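PDB 1VK1: ParB-like N-terminal domain-containing protein from Pyrococcus furiosus, which probably binds ATP and acts as a kinase, possibly phosphorylating free serine, with a ParB-like domain joined to a SerK-type C-terminal domain. Local coordinates for residues 50-56 with 67-73; 32-38 with 166-170; 101-105 with 176-182. One frame throughout, in Å; residues are numbered along the deposited sequence.

Contact 1: 50-56 with 67-73; sequences FWKPMLL and IVDGHHR. With PO4 (phosphate ion), chain B.
Residues D69-R73 of a ParB/sulfiredoxin-like fold show how a bulged strand end leads into a helix N-terminus that here holds a phosphate ion. Strand 54-58 pairs antiparallel with the end of strand 65-67 and the residues just after it, and a classic beta bulge interrupts the register. L56 and I67 form a non-hydrogen-bonded pair (CA-CA 4.9 Å), whereas V68 and D69 both face L55 (L55-D69 CA-CA 4.9 Å). L55 O accepts from V68 N (2.8 Å) and D69 N (3.1 Å), and L55 N donates to D69 O (3.0 Å). V68 adopts helical angles (-85/-52) between extended neighbours. G70 follows at 121/28, which calls for glycine; a CB would also strike M54 SD. G70 is the N-cap of helix 71-80, and M54 CE, curled back by an m, m, m rotamer, lies 3.3 Å from G70 O and 3.8 Å from I67 CG2.

R73 (m, t, m, then -82°) turns back to the other segment. Its NH2 donates to P53 O (3.0 Å) and makes a salt bridge with D69 OD2 (3.1 Å), while K52 CD covers one guanidinium face, 3.7 Å from R73 NH1. Water 1 joins P53 O and D69 OD2, 2.8 Å from each.

The phosphate, probably from the crystallisation liquor, sits at the helix start. G70 N and H71 N each donate to phosphate O4 at 2.9 Å, H71 ND1 at 2.8 Å; H72 N (3.0 Å) and H72 ND1 (2.6 Å) donate to O2. Backbone amides at a helix N-terminus, joined by two imidazoles, form a typical anion site, consistent with a nucleotide-phosphate pocket.

Contact 2: 32-38 with 166-170; sequences LVQRELE and DEMDQ
Residues 34-38 open helix 34-47, with V33 at the N-cap position, and residues 166-170 end helix 161-170. The two short axes approach to 10.7 Å with 59° between their N-to-C directions, and the nearest CA pairs are V33 with D166 (6.4 Å) and R35 with Q170 (7.3 Å). This is a helix-helix contact between the ParB-like and SerK-type parts of the chain. The interface is largely polar and water-mediated.

The first turn of a helix has amides without partners inside the helix, and D166 meets one of them: in the conformer described, D166 OD2 accepts from Q34 N at 3.0 Å. Water 2 links the same D166 OD2 (2.6 Å) to L32 O (2.7 Å). One turn later along its helix, D169 receives R35, whose t, t, m side chain reaches across. R35 NE to D169 OD1 (2.9 Å) is a salt bridge, R35 NH2 reaches the same OD1 at 3.2 Å, and R35 NH2 also donates to D169 O (3.1 Å). Q170 NE2 lies over a face of the R35 guanidinium. Q34 NE2 is held within its own helix by E38 OE2 (2.9 Å).

At the centre, water 3 has four partners: R35 N (2.9 Å), D166 OD1 (2.9 Å), D169 OD2 (2.7 Å) and Q170 NE2 (2.9 Å).

Contact 3: 101-105 with 176-182; sequences TWYPA and LVYYGLK
Regular antiparallel pairing sets side chains side by side on each face of a sheet, and here small residues lie next to large ones. The axes of strands 103-105 and 177-179 approach to 4.5 Å, with 144° between their directions. Y103 with Y179 and A105 with V177 are hydrogen-bonded pairs: Y103 N to Y179 O 2.7 Å, Y179 N to Y103 O 2.9 Å, A105 N to V177 O 2.7 Å, V177 N to A105 O 2.9 Å. P104, with no amide hydrogen, occupies the non-hydrogen-bonded position opposite Y178 (CA-CA 4.4 Å).

On the face of Y103, A105, V177 and Y179, the space beside the A105 methyl is taken up by the Y179 ring (A105 CB to Y179 CD2 3.8 Å) and by V177 (A105 CB to V177 CG2 4.2 Å). The Y103 ring (chi1 m) extends beyond the strand end, where K182, starting helix 182-190, rests on it. K182 CB is 3.9 Å from the ring centroid and 10° off the normal, a CH-pi contact; K182 NZ forms salt bridges with E131 and E135.

On the P104 face, P104 CG meets Y178 CE1 at 3.7 Å, and P104 CB meets L176 CD1 at 4.3 Å. The W102 indole (m) lies along the turning chain, its CE3 3.6 Å from G180 N and 4.2 Å from Y178 CB, with a bound sodium ion about 4 Å from its nearest side-chain atom. Strand 98-105 pairs on its other side with 224-226, so this is the edge pairing of a three-stranded antiparallel sheet.

Chemistry here follows the secondary structure joined rather than burial. Contact 1 is largely buried, mixing backbone pairing, apolar contacts and a charged network beside an anion; contacts 2 and 3 are only partly buried. Contacts 1 and 3 both use antiparallel strand pairing, but the bulged pairing leads into the turn that holds the phosphate and the regular one lies at the edge of a three-stranded sheet, whereas contact 2 relies on charges and water between helices. Contact 1 lies within the ParB-like part and contact 3 within the SerK-type part; contact 2 spans both. V33 links all three: H72 NE2 lies 2.9 Å from V33 N, a probable hydrogen bond, and V33 CG2 packs 3.5 Å from Y178 OH.

Contact 1: 50-56 with 67-73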
# COMPACT_ATOMS: atom_id res chain seq x y z
N PHE A 50 7.67 19.01 0.03
CA PHE A 50 6.65 18.02 -0.23
C PHE A 50 6.32 18.11 -1.70
O PHE A 50 5.86 19.14 -2.18
CB PHE A 50 5.42 18.36 0.64
CG PHE A 50 4.36 17.30 0.65
CD1 PHE A 50 4.39 16.27 1.55
CD2 PHE A 50 3.32 17.34 -0.26
CE1 PHE A 50 3.40 15.30 1.55
CE2 PHE A 50 2.33 16.35 -0.24
CZ PHE A 50 2.38 15.35 0.64
N TRP A 51 6.58 17.05 -2.44
CA TRP A 51 6.49 17.15 -3.91
C TRP A 51 5.49 16.24 -4.58
O TRP A 51 5.31 16.34 -5.81
CB TRP A 51 7.86 16.99 -4.55
CG TRP A 51 8.56 15.80 -4.19
CD1 TRP A 51 9.52 15.66 -3.22
CD2 TRP A 51 8.48 14.51 -4.85
NE1 TRP A 51 10.00 14.38 -3.20
CE2 TRP A 51 9.38 13.66 -4.20
CE3 TRP A 51 7.73 14.00 -5.91
CZ2 TRP A 51 9.55 12.33 -4.56
CZ3 TRP A 51 7.91 12.67 -6.27
CH2 TRP A 51 8.80 11.87 -5.60
N LYS A 52 4.87 15.35 -3.83
CA LYS A 52 3.96 14.39 -4.43
C LYS A 52 2.58 14.57 -3.80
O LYS A 52 2.39 14.21 -2.63
CB LYS A 52 4.46 12.94 -4.20
CG LYS A 52 3.77 11.93 -5.09
CD LYS A 52 4.37 10.52 -4.95
CE LYS A 52 3.61 9.51 -5.81
NZ LYS A 52 4.25 8.15 -5.81
N PRO A 53 1.61 15.13 -4.55
CA PRO A 53 0.33 15.47 -3.93
C PRO A 53 -0.41 14.23 -3.45
O PRO A 53 -0.26 13.15 -4.03
CB PRO A 53 -0.45 16.14 -5.06
CG PRO A 53 0.14 15.59 -6.31
CD PRO A 53 1.62 15.43 -6.00
N MET A 54 -1.19 14.39 -2.40
CA MET A 54 -2.16 13.37 -2.05
C MET A 54 -3.12 13.19 -3.20
O MET A 54 -3.43 14.15 -3.89
CB MET A 54 -2.96 13.82 -0.84
CG MET A 54 -2.16 14.07 0.44
SD MET A 54 -1.39 12.55 1.14
CE MET A 54 -2.88 11.58 1.44
N LEU A 55 -3.60 11.97 -3.39
CA LEU A 55 -4.78 11.72 -4.24
C LEU A 55 -5.91 11.35 -3.33
O LEU A 55 -5.78 10.43 -2.51
CB LEU A 55 -4.54 10.59 -5.26
CG LEU A 55 -3.34 10.79 -6.17
CD1 LEU A 55 -3.23 9.60 -7.16
CD2 LEU A 55 -3.39 12.11 -6.90
N LEU A 56 -7.02 12.09 -3.46
CA LEU A 56 -8.17 11.96 -2.59
C LEU A 56 -9.44 11.81 -3.40
O LEU A 56 -9.51 12.24 -4.55
CB LEU A 56 -8.34 13.22 -1.74
CG LEU A 56 -7.17 13.62 -0.84
CD1 LEU A 56 -7.55 14.91 -0.09
CD2 LEU A 56 -6.78 12.54 0.13
N ILE A 67 -8.46 8.57 1.27
CA ILE A 67 -7.10 8.61 0.76
C ILE A 67 -7.02 7.55 -0.33
O ILE A 67 -7.15 6.38 -0.07
CB ILE A 67 -6.06 8.34 1.85
CG1 ILE A 67 -6.06 9.46 2.91
CG2 ILE A 67 -4.68 8.20 1.21
CD1 ILE A 67 -5.22 9.16 4.13
N VAL A 68 -6.80 7.99 -1.56
CA VAL A 68 -6.60 7.09 -2.70
C VAL A 68 -5.12 6.70 -2.71
O VAL A 68 -4.78 5.55 -2.76
CB VAL A 68 -7.08 7.73 -4.00
CG1 VAL A 68 -6.73 6.87 -5.19
CG2 VAL A 68 -8.57 7.95 -3.94
N ASP A 69 -4.25 7.71 -2.67
CA ASP A 69 -2.82 7.51 -2.64
C ASP A 69 -2.20 8.52 -1.70
O ASP A 69 -2.52 9.70 -1.76
CB ASP A 69 -2.21 7.69 -4.05
CG ASP A 69 -0.75 7.42 -4.06
OD1 ASP A 69 -0.35 6.29 -3.67
OD2 ASP A 69 0.09 8.27 -4.38
N GLY A 70 -1.30 8.04 -0.85
CA GLY A 70 -0.56 8.90 0.07
C GLY A 70 -0.72 8.61 1.55
O GLY A 70 -0.53 9.50 2.37
N HIS A 71 -0.99 7.37 1.92
CA HIS A 71 -1.12 7.02 3.33
C HIS A 71 0.11 7.35 4.15
O HIS A 71 -0.00 7.88 5.25
CB HIS A 71 -1.45 5.52 3.51
CG HIS A 71 -2.80 5.13 3.03
ND1 HIS A 71 -3.08 4.85 1.70
CD2 HIS A 71 -3.98 5.00 3.69
CE1 HIS A 71 -4.37 4.56 1.60
NE2 HIS A 71 -4.94 4.66 2.78
N HIS A 72 1.29 7.04 3.63
CA HIS A 72 2.51 7.29 4.38
C HIS A 72 2.82 8.77 4.48
O HIS A 72 3.32 9.23 5.52
CB HIS A 72 3.68 6.47 3.82
CG HIS A 72 3.47 5.00 3.96
ND1 HIS A 72 2.76 4.25 3.05
CD2 HIS A 72 3.84 4.15 4.95
CE1 HIS A 72 2.73 3.00 3.47
NE2 HIS A 72 3.38 2.91 4.62
N ARG A 73 2.51 9.52 3.43
CA ARG A 73 2.64 10.98 3.44
C ARG A 73 1.71 11.63 4.45
O ARG A 73 2.12 12.46 5.26
CB ARG A 73 2.40 11.54 2.03
CG ARG A 73 3.45 11.03 1.03
CD ARG A 73 3.47 11.69 -0.34
NE ARG A 73 2.29 11.61 -1.16
CZ ARG A 73 1.91 10.58 -1.94
NH1 ARG A 73 2.55 9.41 -1.95
NH2 ARG A 73 0.85 10.73 -2.68
P PO4 B . 0.34 4.52 0.25
O1 PO4 B . -0.08 3.25 1.20
O2 PO4 B . 1.31 5.39 1.15
O3 PO4 B . 1.03 3.98 -0.94
O4 PO4 B . -0.92 5.30 -0.08
O HOH W 1 0.27 10.83 -5.57

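Contact 2: 32-38 with 166-170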
# COMPACT_ATOMS: atom_id res chain seq x y z
N LEU A 32 0.03 0.91 7.40
CA LEU A 32 1.34 1.42 7.01
C LEU A 32 2.44 0.38 7.10
O LEU A 32 2.35 -0.57 7.88
CB LEU A 32 1.72 2.61 7.88
CG LEU A 32 0.69 3.70 7.98
CD1 LEU A 32 1.22 4.77 8.94
CD2 LEU A 32 0.34 4.30 6.63
N VAL A 33 3.50 0.62 6.33
CA VAL A 33 4.79 -0.09 6.44
C VAL A 33 5.74 0.83 7.20
O VAL A 33 5.95 1.99 6.81
CB VAL A 33 5.37 -0.38 5.06
CG1 VAL A 33 6.69 -1.13 5.18
CG2 VAL A 33 4.38 -1.16 4.21
N GLN A 34 6.29 0.36 8.32
CA GLN A 34 7.11 1.23 9.17
C GLN A 34 8.26 1.88 8.39
O GLN A 34 8.52 3.08 8.54
CB GLN A 34 7.64 0.48 10.39
CG GLN A 34 8.43 1.37 11.34
CD GLN A 34 8.84 0.68 12.63
OE1 GLN A 34 8.29 -0.36 12.99
NE2 GLN A 34 9.78 1.28 13.35
N ARG A 35 8.94 1.11 7.55
CA ARG A 35 10.07 1.65 6.82
C ARG A 35 9.64 2.78 5.89
O ARG A 35 10.33 3.78 5.75
CB ARG A 35 10.76 0.55 6.03
CG ARG A 35 12.01 1.01 5.29
CD ARG A 35 12.80 -0.13 4.69
NE ARG A 35 13.18 -1.15 5.66
CZ ARG A 35 14.14 -1.02 6.56
NH1 ARG A 35 14.88 0.09 6.64
NH2 ARG A 35 14.41 -2.01 7.39
N GLU A 36 8.49 2.61 5.24
CA GLU A 36 7.99 3.64 4.33
C GLU A 36 7.58 4.93 5.07
O GLU A 36 7.80 6.04 4.57
CB GLU A 36 6.84 3.09 3.48
CG GLU A 36 7.30 2.30 2.26
CD GLU A 36 7.91 3.20 1.21
OE1 GLU A 36 7.28 4.21 0.85
OE2 GLU A 36 9.03 2.90 0.76
N LEU A 37 7.01 4.78 6.25
CA LEU A 37 6.65 5.92 7.07
C LEU A 37 7.90 6.69 7.50
O LEU A 37 7.97 7.91 7.35
CB LEU A 37 5.88 5.43 8.30
CG LEU A 37 5.52 6.52 9.29
CD1 LEU A 37 4.62 7.57 8.73
CD2 LEU A 37 4.90 5.91 10.53
N GLU A 38 8.87 5.97 8.01
CA GLU A 38 10.10 6.59 8.50
C GLU A 38 10.91 7.21 7.37
O GLU A 38 11.45 8.30 7.52
CB GLU A 38 10.92 5.58 9.31
CG GLU A 38 10.22 5.20 10.61
CD GLU A 38 10.98 4.23 11.51
OE1 GLU A 38 12.03 3.73 11.11
OE2 GLU A 38 10.48 3.97 12.61
N ASP A 166 6.64 -6.90 8.32
CA ASP A 166 7.14 -5.60 8.77
C ASP A 166 8.16 -5.81 9.91
O ASP A 166 9.21 -5.17 9.94
CB ASP A 166 5.94 -4.77 9.23
CG ASP A 166 6.31 -3.27 9.47
OD1 ASP A 166 7.46 -2.96 9.88
OD2 ASP A 166 5.53 -2.35 9.26
N GLU A 167 7.86 -6.70 10.85
CA GLU A 167 8.79 -6.98 11.93
C GLU A 167 10.10 -7.56 11.43
O GLU A 167 11.17 -7.13 11.87
CB GLU A 167 8.12 -7.90 12.93
CG GLU A 167 7.03 -7.17 13.72
CD GLU A 167 6.06 -8.06 14.48
OE1 GLU A 167 6.17 -9.29 14.41
OE2 GLU A 167 5.16 -7.49 15.14
N MET A 168 10.03 -8.49 10.48
CA MET A 168 11.23 -9.11 9.94
C MET A 168 12.03 -8.12 9.09
O MET A 168 13.25 -8.17 9.09
CB MET A 168 10.89 -10.37 9.15
CG MET A 168 10.28 -11.47 10.02
SD MET A 168 10.00 -13.02 9.14
CE MET A 168 11.69 -13.70 9.14
N ASP A 169 11.33 -7.22 8.40
CA ASP A 169 11.93 -6.11 7.65
C ASP A 169 12.72 -5.22 8.61
O ASP A 169 13.90 -4.93 8.39
CB ASP A 169 10.77 -5.36 6.95
CG ASP A 169 11.18 -4.10 6.23
OD1 ASP A 169 12.34 -3.93 5.94
OD2 ASP A 169 10.34 -3.24 5.89
N GLN A 170 12.08 -4.79 9.67
CA GLN A 170 12.72 -3.91 10.65
C GLN A 170 13.94 -4.56 11.32
O GLN A 170 14.92 -3.88 11.60
CB GLN A 170 11.72 -3.48 11.70
CG GLN A 170 10.76 -2.41 11.20
CD GLN A 170 11.48 -1.13 10.86
OE1 GLN A 170 12.29 -0.65 11.65
NE2 GLN A 170 11.23 -0.58 9.69
O HOH W 2 3.27 -3.13 8.15
O HOH W 3 9.21 -1.77 7.90
O HOH W 4 15.78 -1.83 9.82
O HOH W 5 12.76 1.97 9.14

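Contact 3: 101-105 with 176-182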
# COMPACT_ATOMS: atom_id res chain seq x y z
N THR A 101 -3.06 -4.17 -7.07
CA THR A 101 -2.43 -4.36 -5.77
C THR A 101 -0.92 -4.32 -5.89
O THR A 101 -0.36 -4.16 -6.99
CB THR A 101 -2.97 -5.66 -5.11
OG1 THR A 101 -2.59 -5.71 -3.72
CG2 THR A 101 -2.42 -6.94 -5.74
N TRP A 102 -0.26 -4.44 -4.74
CA TRP A 102 1.17 -4.63 -4.67
C TRP A 102 1.48 -6.06 -4.27
O TRP A 102 0.65 -6.74 -3.66
CB TRP A 102 1.79 -3.70 -3.61
CG TRP A 102 1.68 -2.26 -3.88
CD1 TRP A 102 0.70 -1.42 -3.44
CD2 TRP A 102 2.59 -1.46 -4.61
NE1 TRP A 102 0.94 -0.15 -3.88
CE2 TRP A 102 2.09 -0.14 -4.61
CE3 TRP A 102 3.79 -1.71 -5.29
CZ2 TRP A 102 2.75 0.91 -5.24
CZ3 TRP A 102 4.43 -0.67 -5.91
CH2 TRP A 102 3.91 0.62 -5.89
N TYR A 103 2.68 -6.51 -4.62
CA TYR A 103 3.13 -7.87 -4.34
C TYR A 103 4.33 -7.80 -3.38
O TYR A 103 5.44 -7.53 -3.83
CB TYR A 103 3.45 -8.61 -5.67
CG TYR A 103 2.19 -8.70 -6.51
CD1 TYR A 103 1.24 -9.66 -6.25
CD2 TYR A 103 1.90 -7.73 -7.43
CE1 TYR A 103 0.02 -9.70 -6.97
CE2 TYR A 103 0.70 -7.75 -8.15
CZ TYR A 103 -0.23 -8.73 -7.91
OH TYR A 103 -1.39 -8.72 -8.60
N PRO A 104 4.11 -8.06 -2.09
CA PRO A 104 5.23 -8.12 -1.13
C PRO A 104 6.11 -9.28 -1.50
O PRO A 104 5.61 -10.37 -1.75
CB PRO A 104 4.56 -8.35 0.22
CG PRO A 104 3.17 -7.99 0.03
CD PRO A 104 2.83 -8.33 -1.41
N ALA A 105 7.40 -9.04 -1.58
CA ALA A 105 8.36 -10.08 -1.91
C ALA A 105 9.55 -9.93 -0.98
O ALA A 105 9.79 -8.85 -0.41
CB ALA A 105 8.78 -9.94 -3.32
N LEU A 176 12.44 -6.65 2.49
CA LEU A 176 11.03 -6.65 2.12
C LEU A 176 10.86 -5.62 1.05
O LEU A 176 11.16 -4.45 1.29
CB LEU A 176 10.16 -6.31 3.35
CG LEU A 176 8.64 -6.16 3.17
CD1 LEU A 176 8.02 -7.43 2.61
CD2 LEU A 176 7.97 -5.74 4.47
N VAL A 177 10.43 -6.03 -0.14
CA VAL A 177 10.16 -5.10 -1.22
C VAL A 177 8.77 -5.35 -1.77
O VAL A 177 8.24 -6.45 -1.67
CB VAL A 177 11.18 -5.21 -2.35
CG1 VAL A 177 12.58 -4.87 -1.82
CG2 VAL A 177 11.18 -6.56 -2.96
N TYR A 178 8.17 -4.32 -2.31
CA TYR A 178 6.83 -4.41 -2.84
C TYR A 178 6.87 -4.17 -4.33
O TYR A 178 7.27 -3.11 -4.75
CB TYR A 178 5.91 -3.39 -2.14
CG TYR A 178 5.74 -3.67 -0.68
CD1 TYR A 178 4.71 -4.47 -0.22
CD2 TYR A 178 6.64 -3.15 0.27
CE1 TYR A 178 4.57 -4.75 1.17
CE2 TYR A 178 6.52 -3.41 1.60
CZ TYR A 178 5.49 -4.21 2.06
OH TYR A 178 5.38 -4.46 3.41
N TYR A 179 6.44 -5.17 -5.13
CA TYR A 179 6.38 -5.09 -6.60
C TYR A 179 5.00 -4.65 -7.06
O TYR A 179 4.00 -5.18 -6.60
CB TYR A 179 6.67 -6.47 -7.23
CG TYR A 179 8.13 -6.82 -7.23
CD1 TYR A 179 8.93 -6.64 -8.35
CD2 TYR A 179 8.73 -7.31 -6.09
CE1 TYR A 179 10.28 -6.96 -8.33
CE2 TYR A 179 10.09 -7.63 -6.07
CZ TYR A 179 10.84 -7.44 -7.18
OH TYR A 179 12.17 -7.75 -7.16
N GLY A 180 4.95 -3.72 -8.00
CA GLY A 180 3.67 -3.32 -8.62
C GLY A 180 3.06 -4.42 -9.47
O GLY A 180 1.84 -4.57 -9.51
N LEU A 181 3.92 -5.17 -10.17
CA LEU A 181 3.49 -6.18 -11.12
C LEU A 181 3.97 -7.55 -10.72
O LEU A 181 5.16 -7.76 -10.46
CB LEU A 181 4.02 -5.85 -12.51
CG LEU A 181 3.54 -4.54 -13.13
CD1 LEU A 181 4.24 -4.30 -14.46
CD2 LEU A 181 2.06 -4.54 -13.33
N LYS A 182 3.06 -8.52 -10.72
CA LYS A 182 3.38 -9.89 -10.34
C LYS A 182 4.43 -10.49 -11.27
O LYS A 182 5.28 -11.27 -10.82
CB LYS A 182 2.11 -10.74 -10.38
CG LYS A 182 2.28 -12.10 -9.82
CD LYS A 182 0.93 -12.82 -9.67
CE LYS A 182 0.27 -13.09 -11.00
NZ LYS A 182 -0.95 -13.91 -10.83